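Local structure of CDP-glucose-4,6-dehydratase (Yersinia pseudotuberculosis, 1RKX) at residues 87-91 with 103-107; 128-132 with 164-168. The protein catalyses, as a CDP-D-glucose 4,6-dehydratase of the short-chain dehydrogenase/reductase (SDR) superfamily with bound NAD, the removal of water from CDP-D-glucose. Residues are numbered along the deposited sequence.

Overall arrangement
Interactions 1 and 2 occupy neighbouring parts of one NAD-binding Rossmann fold, their centres about 11 Å apart, and come in series along the chain. Interaction 1 ties the loop after strand 83-86 to helix 100-121; that helix then leads into strand 126-130, whose end packs on helix 156-175 in interaction 2. Strands 83-86 and 126-130 are adjacent and parallel in the central seven-stranded sheet, so both contacts start from carboxyl ends of strands and reach NAD. They touch directly: Met87 CG lies 3.5 Å from Ile130 CG1, and Asn107 O 3.8 Å from Ala164 CB. Side chains of both helical segments also pack against a second subunit, so the same two helices border both the cofactor site and the subunit interface.

Interaction 1: residues 87-91 with 103-107; sequences MAAQP and TYSTN. With NAD (nicotinamide-adenine-dinucleotide), chain G.
Residues 87-91 run as an irregular loop, extended at Ala88 (phi/psi -70/132°), Ala89 (-176/164°) and Gln90 (-88/103°), beside the helical segment 103-107, in which Asn107 N bonds to Thr103 O at 2.8 Å and the turn at 105-107 widens to pi type. The closest CA pairs are Ala89-Asn107 at 5.3 Å and Gln90-Thr103 at 5.6 Å. Asn107 (chi1 m, chi2 -5°) presents its amide to the loop backbone: OD1 accepts from Gln90 N at 2.8 Å and ND2 donates to Gln90 O at 3.0 Å. A carboxamide carries an acceptor and a donor side by side, so Asn107 can serve both the NH and the C=O of Gln90. Gln90 (t, m) extends NE2 to Thr103 OG1 at 3.2 Å, while its OE1 accepts from Leu92 N; Thr103 OG1 is also hydrogen-bonded to Glu99 O, one turn earlier. A water bridges Ala88 O (2.8 Å) and Thr106 O (3.0 Å). Ala89 is small enough to let the helix close, its CA 3.9 Å from Thr106 CG2. Such a loop at a strand's carboxyl end is characteristic of Rossmann cofactor sites: Met87 O accepts from NAD O3D at 3.0 Å, and Ala89 N donates to NAD O4B at 3.3 Å. The contact joins the loop that follows strand 83-86 to helix 100-121, with Lys161 of helix 156-175 against Ala89 and Leu95 of helix 93-98 against Gln90.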
loop_
_atom_site.group_PDB
_atom_site.type_symbol
_atom_site.label_atom_id
_atom_site.label_comp_id
_atom_site.label_asym_id
_atom_site.label_seq_id
_atom_site.Cartn_x
_atom_site.Cartn_y
_atom_site.Cartn_z
ATOM N N MET C 87 26.231 -16.721 2.393
ATOM C CA MET C 87 25.744 -16.712 3.762
ATOM C C MET C 87 26.626 -15.950 4.739
ATOM O O MET C 87 26.259 -15.782 5.899
ATOM C CB MET C 87 25.539 -18.142 4.265
ATOM C CG MET C 87 24.344 -18.823 3.626
ATOM S SD MET C 87 23.725 -20.217 4.580
ATOM C CE MET C 87 24.786 -21.480 3.997
ATOM N N ALA C 88 27.785 -15.491 4.278
ATOM C CA ALA C 88 28.690 -14.750 5.146
ATOM C C ALA C 88 28.108 -13.375 5.466
ATOM O O ALA C 88 27.649 -12.655 4.575
ATOM C CB ALA C 88 30.059 -14.597 4.484
ATOM N N ALA C 89 28.130 -13.019 6.745
ATOM C CA ALA C 89 27.614 -11.735 7.185
ATOM C C ALA C 89 27.845 -11.554 8.679
ATOM O O ALA C 89 28.136 -12.518 9.383
ATOM C CB ALA C 89 26.109 -11.650 6.886
ATOM N N GLN C 90 27.731 -10.311 9.141
ATOM C CA GLN C 90 27.830 -9.983 10.569
ATOM C C GLN C 90 26.345 -10.189 10.886
ATOM O O GLN C 90 25.507 -9.343 10.557
ATOM C CB GLN C 90 28.232 -8.515 10.744
ATOM C CG GLN C 90 28.600 -8.104 12.167
ATOM C CD GLN C 90 27.493 -8.390 13.161
ATOM O OE1 GLN C 90 27.360 -9.507 13.645
ATOM N NE2 GLN C 90 26.681 -7.379 13.457
ATOM N N PRO C 91 26.000 -11.322 11.515
ATOM C CA PRO C 91 24.617 -11.667 11.851
ATOM C C PRO C 91 24.004 -11.234 13.170
ATOM O O PRO C 91 22.842 -11.546 13.417
ATOM C CB PRO C 91 24.645 -13.178 11.753
ATOM C CG PRO C 91 25.934 -13.470 12.492
ATOM C CD PRO C 91 26.909 -12.400 11.949
ATOM N N THR C 103 29.347 -3.707 10.298
ATOM C CA THR C 103 28.135 -4.427 9.906
ATOM C C THR C 103 27.766 -4.067 8.476
ATOM O O THR C 103 27.485 -4.948 7.653
ATOM C CB THR C 103 26.946 -4.087 10.828
ATOM O OG1 THR C 103 27.227 -4.532 12.157
ATOM C CG2 THR C 103 25.676 -4.770 10.333
ATOM N N TYR C 104 27.769 -2.772 8.181
ATOM C CA TYR C 104 27.440 -2.315 6.841
ATOM C C TYR C 104 28.491 -2.737 5.820
ATOM O O TYR C 104 28.149 -3.170 4.722
ATOM C CB TYR C 104 27.265 -0.794 6.805
ATOM C CG TYR C 104 25.894 -0.329 7.263
ATOM C CD1 TYR C 104 25.725 0.319 8.488
ATOM C CD2 TYR C 104 24.766 -0.539 6.468
ATOM C CE1 TYR C 104 24.463 0.750 8.912
ATOM C CE2 TYR C 104 23.496 -0.117 6.877
ATOM C CZ TYR C 104 23.353 0.528 8.101
ATOM O OH TYR C 104 22.105 0.952 8.509
ATOM N N SER C 105 29.767 -2.610 6.169
ATOM C CA SER C 105 30.820 -3.000 5.235
ATOM C C SER C 105 30.704 -4.490 4.915
ATOM O O SER C 105 30.768 -4.891 3.750
ATOM C CB SER C 105 32.207 -2.693 5.821
ATOM O OG SER C 105 32.409 -3.385 7.040
ATOM N N THR C 106 30.503 -5.306 5.947
ATOM C CA THR C 106 30.393 -6.751 5.749
ATOM C C THR C 106 29.119 -7.171 5.019
ATOM O O THR C 106 29.176 -7.901 4.030
ATOM C CB THR C 106 30.441 -7.515 7.092
ATOM O OG1 THR C 106 31.678 -7.245 7.763
ATOM C CG2 THR C 106 30.324 -9.019 6.859
ATOM N N ASN C 107 27.972 -6.694 5.484
ATOM C CA ASN C 107 26.705 -7.094 4.888
ATOM C C ASN C 107 26.334 -6.425 3.573
ATOM O O ASN C 107 25.749 -7.060 2.706
ATOM C CB ASN C 107 25.584 -6.922 5.910
ATOM C CG ASN C 107 25.805 -7.776 7.140
ATOM O OD1 ASN C 107 26.750 -8.566 7.191
ATOM N ND2 ASN C 107 24.947 -7.619 8.139
HETATM P PA NAD G . 27.166 -17.578 12.046
HETATM O O1A NAD G . 27.767 -16.470 12.820
HETATM O O2A NAD G . 27.233 -18.937 12.645
HETATM O O5B NAD G . 27.814 -17.658 10.576
HETATM C C5B NAD G . 28.272 -16.437 9.947
HETATM C C4B NAD G . 29.338 -16.734 8.891
HETATM O O4B NAD G . 29.675 -15.413 8.408
HETATM C C3B NAD G . 30.619 -17.303 9.482
HETATM O O3B NAD G . 30.981 -18.448 8.684
HETATM C C2B NAD G . 31.582 -16.134 9.382
HETATM O O2B NAD G . 32.977 -16.539 9.306
HETATM C C1B NAD G . 31.056 -15.412 8.168
HETATM N N9A NAD G . 31.520 -14.036 8.093
HETATM C C8A NAD G . 31.150 -12.979 8.882
HETATM N N7A NAD G . 31.766 -11.841 8.569
HETATM C C5A NAD G . 32.585 -12.189 7.512
HETATM C C6A NAD G . 33.493 -11.430 6.742
HETATM N N6A NAD G . 33.757 -10.147 6.887
HETATM N N1A NAD G . 34.171 -12.078 5.743
HETATM C C2A NAD G . 33.921 -13.417 5.566
HETATM N N3A NAD G . 33.106 -14.219 6.216
HETATM C C4A NAD G . 32.451 -13.539 7.197
HETATM O O3 NAD G . 25.688 -17.199 11.722
HETATM P PN NAD G . 24.514 -18.023 10.935
HETATM O O1N NAD G . 23.477 -18.234 11.949
HETATM O O2N NAD G . 25.099 -19.285 10.416
HETATM O O5D NAD G . 24.020 -16.980 9.853
HETATM C C5D NAD G . 24.183 -17.342 8.477
HETATM C C4D NAD G . 23.584 -16.272 7.585
HETATM O O4D NAD G . 22.145 -16.313 7.866
HETATM C C3D NAD G . 23.975 -14.813 7.818
HETATM O O3D NAD G . 23.874 -14.115 6.561
HETATM C C2D NAD G . 22.905 -14.345 8.795
HETATM O O2D NAD G . 22.794 -12.912 8.772
HETATM C C1D NAD G . 21.688 -15.033 8.234
HETATM N N1N NAD G . 20.609 -15.128 9.211
HETATM C C2N NAD G . 20.621 -16.054 10.268
HETATM C C3N NAD G . 19.454 -16.180 11.197
HETATM C C7N NAD G . 19.524 -17.215 12.245
HETATM O O7N NAD G . 18.537 -17.319 12.990
HETATM N N7N NAD G . 20.585 -18.030 12.419
HETATM C C4N NAD G . 18.320 -15.187 11.075
HETATM C C5N NAD G . 18.481 -14.255 9.917
HETATM C C6N NAD G . 19.500 -14.236 9.084
HETATM O O HOH W 1 27.326 -10.161 3.399
#

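Interaction 2: residues 128-132 with 164-168; sequences VNITS and AELVT. With NAD (nicotinamide-adenine-dinucleotide), chain G.
In this Rossmann fold of the SDR superfamily, the end of strand 126-130 packs against helix 156-175. Val128 to Ile130 are extended; Thr131 leaves the strand (phi/psi -105/-101°), and the helical segment 164-168 lies beside them, with CA atoms of Thr131 and Ala164 6.7 Å apart and of Asn129 and Thr168 8.0 Å apart. Ala164 comes first, its CB pointing to the strand and 4.3 Å from Thr131 CG2; a small methyl suits this close approach. Glu165 (m, m) folds its carboxylate back toward Thr131, and its charge is balanced by a salt bridge to Arg192 on strand 187-192. Leu166 and Val167 do not touch the strand segment; they pack on Asn159 and Tyr104 of a second subunit respectively, Val167 also meeting Val112 and Leu115 of helix 100-121. Thr168 (m) turns its hydroxyl back to its own helix, OG1 donating to Ala164 O at 2.9 Å, so a polar side chain is accommodated in a buried place. Past the strand, Ser132 OG, 3.3 Å from NAD C5N, is hydrogen-bonded to Tyr157 OH, and Lys161 NZ bonds to both Thr131 O and NAD; Tyr157 and Lys161 form the YxxxK pair characteristic of SDR enzymes. Between strand end and helix, Thr131 (p) donates OG1 to Glu165 OE2 at 2.7 Å.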
loop_
_atom_site.group_PDB
_atom_site.type_symbol
_atom_site.label_atom_id
_atom_site.label_comp_id
_atom_site.label_asym_id
_atom_site.label_seq_id
_atom_site.Cartn_x
_atom_site.Cartn_y
_atom_site.Cartn_z
ATOM N N VAL C 128 22.196 -17.658 -4.735
ATOM C CA VAL C 128 21.227 -17.572 -3.661
ATOM C C VAL C 128 21.857 -16.747 -2.552
ATOM O O VAL C 128 22.760 -17.201 -1.849
ATOM C CB VAL C 128 20.853 -18.964 -3.124
ATOM C CG1 VAL C 128 19.957 -18.820 -1.895
ATOM C CG2 VAL C 128 20.126 -19.752 -4.206
ATOM N N ASN C 129 21.377 -15.519 -2.416
ATOM C CA ASN C 129 21.897 -14.615 -1.412
ATOM C C ASN C 129 21.032 -14.618 -0.158
ATOM O O ASN C 129 19.876 -14.203 -0.187
ATOM C CB ASN C 129 21.990 -13.202 -1.995
ATOM C CG ASN C 129 22.350 -12.174 -0.953
ATOM O OD1 ASN C 129 22.974 -12.496 0.058
ATOM N ND2 ASN C 129 21.973 -10.921 -1.197
ATOM N N ILE C 130 21.605 -15.095 0.938
ATOM C CA ILE C 130 20.911 -15.147 2.214
ATOM C C ILE C 130 20.949 -13.770 2.872
ATOM O O ILE C 130 22.022 -13.246 3.199
ATOM C CB ILE C 130 21.565 -16.165 3.184
ATOM C CG1 ILE C 130 21.229 -17.594 2.757
ATOM C CG2 ILE C 130 21.070 -15.933 4.608
ATOM C CD1 ILE C 130 21.795 -17.986 1.410
ATOM N N THR C 131 19.778 -13.179 3.055
ATOM C CA THR C 131 19.712 -11.877 3.701
ATOM C C THR C 131 19.189 -12.110 5.115
ATOM O O THR C 131 19.946 -12.563 5.981
ATOM C CB THR C 131 18.815 -10.899 2.894
ATOM O OG1 THR C 131 17.499 -11.441 2.740
ATOM C CG2 THR C 131 19.424 -10.661 1.519
ATOM N N SER C 132 17.908 -11.849 5.360
ATOM C CA SER C 132 17.358 -12.061 6.697
ATOM C C SER C 132 15.865 -11.813 6.732
ATOM O O SER C 132 15.334 -11.127 5.873
ATOM C CB SER C 132 18.031 -11.118 7.702
ATOM O OG SER C 132 17.446 -11.245 8.992
ATOM N N ALA C 164 21.174 -4.999 1.610
ATOM C CA ALA C 164 21.669 -6.132 0.814
ATOM C C ALA C 164 20.609 -6.559 -0.195
ATOM O O ALA C 164 20.935 -6.967 -1.318
ATOM C CB ALA C 164 22.043 -7.305 1.724
ATOM N N GLU C 165 19.340 -6.453 0.201
ATOM C CA GLU C 165 18.235 -6.795 -0.693
ATOM C C GLU C 165 18.220 -5.797 -1.850
ATOM O O GLU C 165 18.118 -6.188 -3.009
ATOM C CB GLU C 165 16.893 -6.746 0.056
ATOM C CG GLU C 165 16.579 -7.978 0.908
ATOM C CD GLU C 165 16.212 -9.210 0.077
ATOM O OE1 GLU C 165 15.928 -9.068 -1.127
ATOM O OE2 GLU C 165 16.192 -10.320 0.644
ATOM N N LEU C 166 18.320 -4.506 -1.536
ATOM C CA LEU C 166 18.342 -3.489 -2.580
ATOM C C LEU C 166 19.512 -3.729 -3.539
ATOM O O LEU C 166 19.331 -3.705 -4.757
ATOM C CB LEU C 166 18.450 -2.085 -1.966
ATOM C CG LEU C 166 17.131 -1.317 -1.816
ATOM C CD1 LEU C 166 16.204 -2.036 -0.839
ATOM C CD2 LEU C 166 17.419 0.106 -1.338
ATOM N N VAL C 167 20.699 -3.962 -2.987
ATOM C CA VAL C 167 21.894 -4.209 -3.799
ATOM C C VAL C 167 21.670 -5.367 -4.773
ATOM O O VAL C 167 21.985 -5.257 -5.959
ATOM C CB VAL C 167 23.122 -4.553 -2.911
ATOM C CG1 VAL C 167 24.260 -5.136 -3.769
ATOM C CG2 VAL C 167 23.607 -3.297 -2.187
ATOM N N THR C 168 21.136 -6.471 -4.267
ATOM C CA THR C 168 20.899 -7.639 -5.106
ATOM C C THR C 168 19.902 -7.308 -6.205
ATOM O O THR C 168 20.080 -7.714 -7.349
ATOM C CB THR C 168 20.379 -8.833 -4.286
ATOM O OG1 THR C 168 21.277 -9.100 -3.203
ATOM C CG2 THR C 168 20.292 -10.084 -5.171
HETATM P PA NAD G . 27.166 -17.578 12.046
HETATM O O1A NAD G . 27.767 -16.470 12.820
HETATM O O2A NAD G . 27.233 -18.937 12.645
HETATM O O5B NAD G . 27.814 -17.658 10.576
HETATM C C5B NAD G . 28.272 -16.437 9.947
HETATM C C4B NAD G . 29.338 -16.734 8.891
HETATM O O4B NAD G . 29.675 -15.413 8.408
HETATM C C3B NAD G . 30.619 -17.303 9.482
HETATM O O3B NAD G . 30.981 -18.448 8.684
HETATM C C2B NAD G . 31.582 -16.134 9.382
HETATM O O2B NAD G . 32.977 -16.539 9.306
HETATM C C1B NAD G . 31.056 -15.412 8.168
HETATM N N9A NAD G . 31.520 -14.036 8.093
HETATM C C8A NAD G . 31.150 -12.979 8.882
HETATM N N7A NAD G . 31.766 -11.841 8.569
HETATM C C5A NAD G . 32.585 -12.189 7.512
HETATM C C6A NAD G . 33.493 -11.430 6.742
HETATM N N6A NAD G . 33.757 -10.147 6.887
HETATM N N1A NAD G . 34.171 -12.078 5.743
HETATM C C2A NAD G . 33.921 -13.417 5.566
HETATM N N3A NAD G . 33.106 -14.219 6.216
HETATM C C4A NAD G . 32.451 -13.539 7.197
HETATM O O3 NAD G . 25.688 -17.199 11.722
HETATM P PN NAD G . 24.514 -18.023 10.935
HETATM O O1N NAD G . 23.477 -18.234 11.949
HETATM O O2N NAD G . 25.099 -19.285 10.416
HETATM O O5D NAD G . 24.020 -16.980 9.853
HETATM C C5D NAD G . 24.183 -17.342 8.477
HETATM C C4D NAD G . 23.584 -16.272 7.585
HETATM O O4D NAD G . 22.145 -16.313 7.866
HETATM C C3D NAD G . 23.975 -14.813 7.818
HETATM O O3D NAD G . 23.874 -14.115 6.561
HETATM C C2D NAD G . 22.905 -14.345 8.795
HETATM O O2D NAD G . 22.794 -12.912 8.772
HETATM C C1D NAD G . 21.688 -15.033 8.234
HETATM N N1N NAD G . 20.609 -15.128 9.211
HETATM C C2N NAD G . 20.621 -16.054 10.268
HETATM C C3N NAD G . 19.454 -16.180 11.197
HETATM C C7N NAD G . 19.524 -17.215 12.245
HETATM O O7N NAD G . 18.537 -17.319 12.990
HETATM N N7N NAD G . 20.585 -18.030 12.419
HETATM C C4N NAD G . 18.320 -15.187 11.075
HETATM C C5N NAD G . 18.481 -14.255 9.917
HETATM C C6N NAD G . 19.500 -14.236 9.084
#